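Local coordinates for protein VAL-1 (Chlorella virus, PDB 3GNE) that probably cleaves alginate by an eliminative lyase reaction, as a viral member of polysaccharide lyase family 14, at residues 119-131 / 146-160. Residues are numbered along the deposited sequence; the frame is centred on the assembly and turned at random. Where two conformers were deposited one is given.
With FLC (citrate anion), chain C.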
loop_
_atom_site.group_PDB
_atom_site.type_symbol
_atom_site.label_atom_id
_atom_site.label_comp_id
_atom_site.label_asym_id
_atom_site.label_seq_id
_atom_site.Cartn_x
_atom_site.Cartn_y
_atom_site.Cartn_z
ATOM N N TRP A 119 5.408 -6.685 -0.776
ATOM C CA TRP A 119 5.811 -8.017 -1.226
ATOM C C TRP A 119 6.967 -8.488 -0.352
ATOM O O TRP A 119 7.574 -7.672 0.362
ATOM C CB TRP A 119 6.138 -8.065 -2.700
ATOM C CG TRP A 119 7.502 -7.616 -3.169
ATOM C CD1 TRP A 119 8.636 -8.381 -3.178
ATOM C CD2 TRP A 119 7.883 -6.334 -3.700
ATOM N NE1 TRP A 119 9.719 -7.676 -3.677
ATOM C CE2 TRP A 119 9.261 -6.400 -4.006
ATOM C CE3 TRP A 119 7.201 -5.137 -3.938
ATOM C CZ2 TRP A 119 9.982 -5.339 -4.547
ATOM C CZ3 TRP A 119 7.904 -4.081 -4.471
ATOM C CH2 TRP A 119 9.280 -4.174 -4.774
ATOM N N GLN A 120 7.263 -9.774 -0.425
ATOM C CA GLN A 120 8.271 -10.406 0.389
ATOM C C GLN A 120 9.118 -11.292 -0.514
ATOM O O GLN A 120 8.895 -11.431 -1.704
ATOM C CB GLN A 120 7.613 -11.302 1.452
ATOM C CG GLN A 120 6.669 -10.501 2.388
ATOM C CD GLN A 120 7.494 -9.719 3.400
ATOM O OE1 GLN A 120 7.937 -8.548 3.169
ATOM N NE2 GLN A 120 7.661 -10.347 4.517
ATOM N N GLU A 121 10.146 -11.905 0.067
ATOM C CA GLU A 121 10.898 -12.926 -0.615
ATOM C C GLU A 121 9.971 -13.940 -1.304
ATOM O O GLU A 121 8.910 -14.271 -0.789
ATOM C CB GLU A 121 11.744 -13.712 0.399
ATOM C CG GLU A 121 12.882 -12.919 1.005
ATOM C CD GLU A 121 13.584 -13.761 2.038
ATOM O OE1 GLU A 121 13.741 -13.285 3.180
ATOM O OE2 GLU A 121 13.997 -14.880 1.686
ATOM N N LYS A 122 10.413 -14.381 -2.470
ATOM C CA LYS A 122 9.706 -15.438 -3.202
ATOM C C LYS A 122 8.285 -15.044 -3.533
ATOM O O LYS A 122 7.441 -15.915 -3.785
ATOM C CB LYS A 122 9.759 -16.766 -2.457
ATOM C CG LYS A 122 11.189 -17.281 -2.310
ATOM C CD LYS A 122 11.257 -18.564 -1.470
ATOM C CE LYS A 122 12.621 -19.244 -1.441
ATOM N NZ LYS A 122 13.556 -18.429 -0.602
ATOM N N GLY A 123 7.996 -13.735 -3.623
ATOM C CA GLY A 123 6.664 -13.345 -4.028
ATOM C C GLY A 123 5.603 -13.427 -2.962
ATOM O O GLY A 123 4.394 -13.398 -3.174
ATOM N N GLY A 124 6.070 -13.474 -1.682
ATOM C CA GLY A 124 5.074 -13.419 -0.591
ATOM C C GLY A 124 4.472 -12.039 -0.474
ATOM O O GLY A 124 4.925 -11.087 -1.106
ATOM N N VAL A 125 3.432 -11.928 0.378
ATOM C CA VAL A 125 2.761 -10.673 0.636
ATOM C C VAL A 125 2.575 -10.546 2.127
ATOM O O VAL A 125 2.316 -11.552 2.799
ATOM C CB VAL A 125 1.409 -10.588 -0.121
ATOM C CG1 VAL A 125 0.624 -9.306 0.209
ATOM C CG2 VAL A 125 1.666 -10.662 -1.623
ATOM N N ILE A 126 2.653 -9.309 2.613
ATOM C CA ILE A 126 2.219 -9.005 3.984
ATOM C C ILE A 126 1.450 -7.701 3.975
ATOM O O ILE A 126 1.555 -6.857 3.107
ATOM C CB ILE A 126 3.399 -8.841 4.977
ATOM C CG1 ILE A 126 4.414 -7.811 4.475
ATOM C CG2 ILE A 126 4.079 -10.183 5.240
ATOM C CD1 ILE A 126 5.392 -7.341 5.557
ATOM N N ASP A 127 0.620 -7.550 5.045
ATOM C CA ASP A 127 0.130 -6.273 5.495
ATOM C C ASP A 127 1.252 -5.586 6.274
ATOM O O ASP A 127 1.947 -6.263 7.016
ATOM C CB ASP A 127 -1.078 -6.519 6.406
ATOM C CG ASP A 127 -1.898 -5.299 6.683
ATOM O OD1 ASP A 127 -1.652 -4.234 6.034
ATOM O OD2 ASP A 127 -2.734 -5.346 7.583
ATOM N N TYR A 128 1.442 -4.294 6.103
ATOM C CA TYR A 128 2.578 -3.606 6.716
ATOM C C TYR A 128 2.087 -2.282 7.327
ATOM O O TYR A 128 1.682 -1.373 6.595
ATOM C CB TYR A 128 3.622 -3.379 5.640
ATOM C CG TYR A 128 4.935 -2.834 6.154
ATOM C CD1 TYR A 128 5.709 -3.596 7.059
ATOM C CD2 TYR A 128 5.389 -1.582 5.725
ATOM C CE1 TYR A 128 6.921 -3.115 7.552
ATOM C CE2 TYR A 128 6.622 -1.119 6.192
ATOM C CZ TYR A 128 7.383 -1.864 7.098
ATOM O OH TYR A 128 8.593 -1.440 7.575
ATOM N N ILE A 129 2.091 -2.220 8.627
ATOM C CA ILE A 129 1.415 -1.149 9.364
ATOM C C ILE A 129 2.401 -0.298 10.132
ATOM O O ILE A 129 3.219 -0.830 10.891
ATOM C CB ILE A 129 0.379 -1.766 10.343
ATOM C CG1 ILE A 129 -0.658 -2.558 9.546
ATOM C CG2 ILE A 129 -0.263 -0.656 11.207
ATOM C CD1 ILE A 129 -1.745 -3.212 10.413
ATOM N N TYR A 130 2.280 1.020 10.038
ATOM C CA TYR A 130 2.919 1.951 10.963
ATOM C C TYR A 130 1.789 2.493 11.845
ATOM O O TYR A 130 0.944 3.259 11.313
ATOM C CB TYR A 130 3.574 3.123 10.249
ATOM C CG TYR A 130 5.036 2.959 9.864
ATOM C CD1 TYR A 130 5.449 2.021 8.904
ATOM C CD2 TYR A 130 5.998 3.801 10.405
ATOM C CE1 TYR A 130 6.805 1.912 8.554
ATOM C CE2 TYR A 130 7.333 3.671 10.060
ATOM C CZ TYR A 130 7.729 2.737 9.136
ATOM O OH TYR A 130 9.079 2.676 8.822
ATOM N N PRO A 131 1.732 2.103 13.103
ATOM C CA PRO A 131 0.681 2.646 13.989
ATOM C C PRO A 131 1.101 3.966 14.616
ATOM O O PRO A 131 2.279 4.326 14.548
ATOM C CB PRO A 131 0.585 1.529 15.064
ATOM C CG PRO A 131 2.039 1.075 15.190
ATOM C CD PRO A 131 2.617 1.143 13.792
ATOM N N GLY A 146 10.729 2.072 15.349
ATOM C CA GLY A 146 11.452 1.303 14.330
ATOM C C GLY A 146 10.696 1.221 13.017
ATOM O O GLY A 146 10.060 2.179 12.608
ATOM N N HIS A 147 10.800 0.087 12.321
ATOM C CA HIS A 147 10.121 -0.151 11.079
ATOM C C HIS A 147 8.670 -0.527 11.315
ATOM O O HIS A 147 8.247 -0.649 12.470
ATOM C CB HIS A 147 10.788 -1.293 10.282
ATOM C CG HIS A 147 12.195 -0.903 9.887
ATOM N ND1 HIS A 147 12.485 -0.035 8.871
ATOM C CD2 HIS A 147 13.373 -1.297 10.425
ATOM C CE1 HIS A 147 13.821 0.106 8.779
ATOM N NE2 HIS A 147 14.369 -0.651 9.713
ATOM N N GLY A 148 7.927 -0.675 10.208
ATOM C CA GLY A 148 6.534 -1.079 10.339
ATOM C C GLY A 148 6.415 -2.507 10.839
ATOM O O GLY A 148 7.380 -3.287 10.959
ATOM N N ILE A 149 5.157 -2.868 11.089
ATOM C CA ILE A 149 4.792 -4.167 11.631
ATOM C C ILE A 149 4.084 -4.992 10.547
ATOM O O ILE A 149 3.082 -4.560 9.958
ATOM C CB ILE A 149 3.857 -4.009 12.855
ATOM C CG1 ILE A 149 4.321 -2.919 13.815
ATOM C CG2 ILE A 149 3.692 -5.355 13.550
ATOM C CD1 ILE A 149 5.727 -3.065 14.371
ATOM N N GLY A 150 4.632 -6.180 10.281
ATOM C CA GLY A 150 4.075 -7.054 9.222
ATOM C C GLY A 150 3.103 -8.052 9.817
ATOM O O GLY A 150 3.305 -8.523 10.933
ATOM N N PHE A 151 2.070 -8.333 9.010
ATOM C CA PHE A 151 1.102 -9.391 9.339
ATOM C C PHE A 151 0.844 -10.224 8.093
ATOM O O PHE A 151 0.970 -9.719 6.964
ATOM C CB PHE A 151 -0.249 -8.801 9.791
ATOM C CG PHE A 151 -0.081 -8.003 11.099
ATOM C CD1 PHE A 151 -0.294 -8.652 12.305
ATOM C CD2 PHE A 151 0.269 -6.674 11.063
ATOM C CE1 PHE A 151 -0.146 -7.977 13.491
ATOM C CE2 PHE A 151 0.418 -5.989 12.244
ATOM C CZ PHE A 151 0.238 -6.625 13.484
ATOM N N PHE A 152 0.471 -11.495 8.339
ATOM C CA PHE A 152 -0.001 -12.412 7.297
ATOM C C PHE A 152 1.138 -13.082 6.556
ATOM O O PHE A 152 0.872 -13.737 5.533
ATOM C CB PHE A 152 -1.000 -11.804 6.311
ATOM C CG PHE A 152 -2.136 -11.021 6.917
ATOM C CD1 PHE A 152 -2.740 -11.426 8.096
ATOM C CD2 PHE A 152 -2.599 -9.864 6.258
ATOM C CE1 PHE A 152 -3.783 -10.695 8.626
ATOM C CE2 PHE A 152 -3.662 -9.143 6.788
ATOM C CZ PHE A 152 -4.254 -9.564 7.960
ATOM N N GLN A 153 2.372 -13.007 7.060
ATOM C CA GLN A 153 3.437 -13.643 6.290
ATOM C C GLN A 153 3.223 -15.136 6.026
ATOM O O GLN A 153 3.570 -15.639 4.967
ATOM C CB GLN A 153 4.760 -13.449 7.019
ATOM C CG GLN A 153 5.904 -13.730 6.033
ATOM C CD GLN A 153 7.217 -13.580 6.791
ATOM O OE1 GLN A 153 7.486 -14.355 7.733
ATOM N NE2 GLN A 153 7.979 -12.614 6.337
ATOM N N ASP A 154 2.589 -15.861 6.956
ATOM C CA ASP A 154 2.380 -17.283 6.716
ATOM C C ASP A 154 1.186 -17.586 5.837
ATOM O O ASP A 154 0.958 -18.749 5.499
ATOM C CB ASP A 154 2.239 -18.007 8.073
ATOM C CG ASP A 154 3.567 -18.229 8.796
ATOM O OD1 ASP A 154 4.610 -18.068 8.126
ATOM O OD2 ASP A 154 3.521 -18.553 10.016
ATOM N N ASP A 155 0.401 -16.584 5.471
ATOM C CA ASP A 155 -0.818 -16.815 4.724
ATOM C C ASP A 155 -0.614 -16.543 3.249
ATOM O O ASP A 155 -1.458 -17.010 2.467
ATOM C CB ASP A 155 -1.937 -15.910 5.274
ATOM C CG ASP A 155 -2.182 -16.067 6.764
ATOM O OD1 ASP A 155 -2.387 -17.231 7.156
ATOM O OD2 ASP A 155 -2.170 -15.038 7.465
ATOM N N PHE A 156 0.441 -15.857 2.847
ATOM C CA PHE A 156 0.577 -15.456 1.457
ATOM C C PHE A 156 1.953 -15.798 0.931
ATOM O O PHE A 156 2.486 -15.101 0.085
ATOM C CB PHE A 156 0.337 -13.938 1.287
ATOM C CG PHE A 156 -1.104 -13.524 1.611
ATOM C CD1 PHE A 156 -1.355 -12.699 2.686
ATOM C CD2 PHE A 156 -2.168 -13.954 0.850
ATOM C CE1 PHE A 156 -2.635 -12.271 3.018
ATOM C CE2 PHE A 156 -3.456 -13.549 1.129
ATOM C CZ PHE A 156 -3.683 -12.709 2.219
ATOM N N LYS A 157 2.562 -16.880 1.442
ATOM C CA LYS A 157 3.866 -17.249 0.886
ATOM C C LYS A 157 3.706 -17.528 -0.612
ATOM O O LYS A 157 2.756 -18.178 -1.066
ATOM C CB LYS A 157 4.523 -18.434 1.606
ATOM C CG LYS A 157 4.893 -18.194 3.062
ATOM C CD LYS A 157 5.767 -19.262 3.704
ATOM C CE LYS A 157 5.721 -19.091 5.250
ATOM N NZ LYS A 157 6.194 -17.702 5.574
ATOM N N ASN A 158 4.649 -17.030 -1.394
ATOM C CA ASN A 158 4.682 -17.181 -2.838
ATOM C C ASN A 158 3.336 -16.892 -3.483
ATOM O O ASN A 158 2.965 -17.474 -4.507
ATOM C CB ASN A 158 5.172 -18.610 -3.125
ATOM C CG ASN A 158 5.499 -18.789 -4.587
ATOM O OD1 ASN A 158 6.221 -17.974 -5.189
ATOM N ND2 ASN A 158 4.940 -19.866 -5.140
ATOM N N ALA A 159 2.585 -15.957 -2.910
ATOM C CA ALA A 159 1.258 -15.677 -3.456
ATOM C C ALA A 159 1.338 -14.972 -4.808
ATOM O O ALA A 159 0.442 -15.110 -5.645
ATOM C CB ALA A 159 0.443 -14.830 -2.473
ATOM N N LEU A 160 2.379 -14.180 -5.004
ATOM C CA LEU A 160 2.544 -13.442 -6.269
ATOM C C LEU A 160 3.209 -14.362 -7.284
ATOM O O LEU A 160 4.412 -14.660 -7.195
ATOM C CB LEU A 160 3.362 -12.179 -6.039
ATOM C CG LEU A 160 2.762 -11.212 -5.016
ATOM C CD1 LEU A 160 3.794 -10.116 -4.719
ATOM C CD2 LEU A 160 1.460 -10.599 -5.556
HETATM C CAC FLC C . 9.117 2.912 4.535
HETATM C CA FLC C . 10.583 3.008 4.910
HETATM C CB FLC C . 11.207 1.608 4.962
HETATM C CBC FLC C . 10.456 0.834 6.044
HETATM C CG FLC C . 12.675 1.747 5.352
HETATM C CGC FLC C . 13.433 0.414 5.455
HETATM O OA1 FLC C . 8.818 2.492 3.429
HETATM O OA2 FLC C . 8.303 3.258 5.372
HETATM O OB1 FLC C . 9.679 -0.060 5.657
HETATM O OB2 FLC C . 10.612 1.174 7.245
HETATM O OG1 FLC C . 12.796 -0.627 5.580
HETATM O OG2 FLC C . 14.696 0.482 5.456
HETATM O OHB FLC C . 11.110 1.015 3.680
HETATM O O HOH W 1 7.029 -16.127 0.228
HETATM O O HOH W 2 3.839 -13.958 2.849
#
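Y128 meets G148 because its CG stands trans to the backbone N (chi1 -173°), which lays the ring against the backbone of G148 and I149 and brings OH within 2.8 Å of G148 N. That amide donates to the hydroxyl, and Y128 OH in turn donates to OB1 of a bound citrate at 2.6 Å, so a backbone N-H orients the phenol. Y130 reaches G148 with CE1, 3.3 Å from G148 N, and gives its OH to citrate OB2. H147 ND1 meets the same oxygen in its ring plane, almost straight (178°). The citrate, probably from the crystallisation liquor, is also held by K92, G105 and R116; its carboxylates are consistent with an acidic-sugar site. With CA of G148 against both tyrosine rings, a side chain has no room there.

Beyond it, antiparallel I129 and I149 exchange two backbone hydrogen bonds, as do D127 and F151, with Y128 and G150 the non-hydrogen-bonded pair between them. On the face away from the citrate, I129 CD1 touches the F151 ring at CE2 (4.0 Å), and the F152 ring lies beside D127, nearly parallel to its carboxylate, whose OD2 is hydrogen-bonded to S188 OG.

After F152 the chain leaves the sheet, and a water bridges V125 O and Q153 O. The chain returns at F156, whose O takes a weak bond from V125 N, and L160 N donates to G123 O (2.8 Å) at the G1 bulge of G123 and G124 opposite Q120. V125 CG2 packs crosswise on L160 CG at 3.6 Å.

Strand 125-130 lies between 112-119 and the outermost strand 149-151 of a seven-stranded antiparallel sheet, while strands 186-192 and 195-202 of the other large sheet of the concanavalin-like beta sandwich pack against V125, D127, I129, F152 and F156.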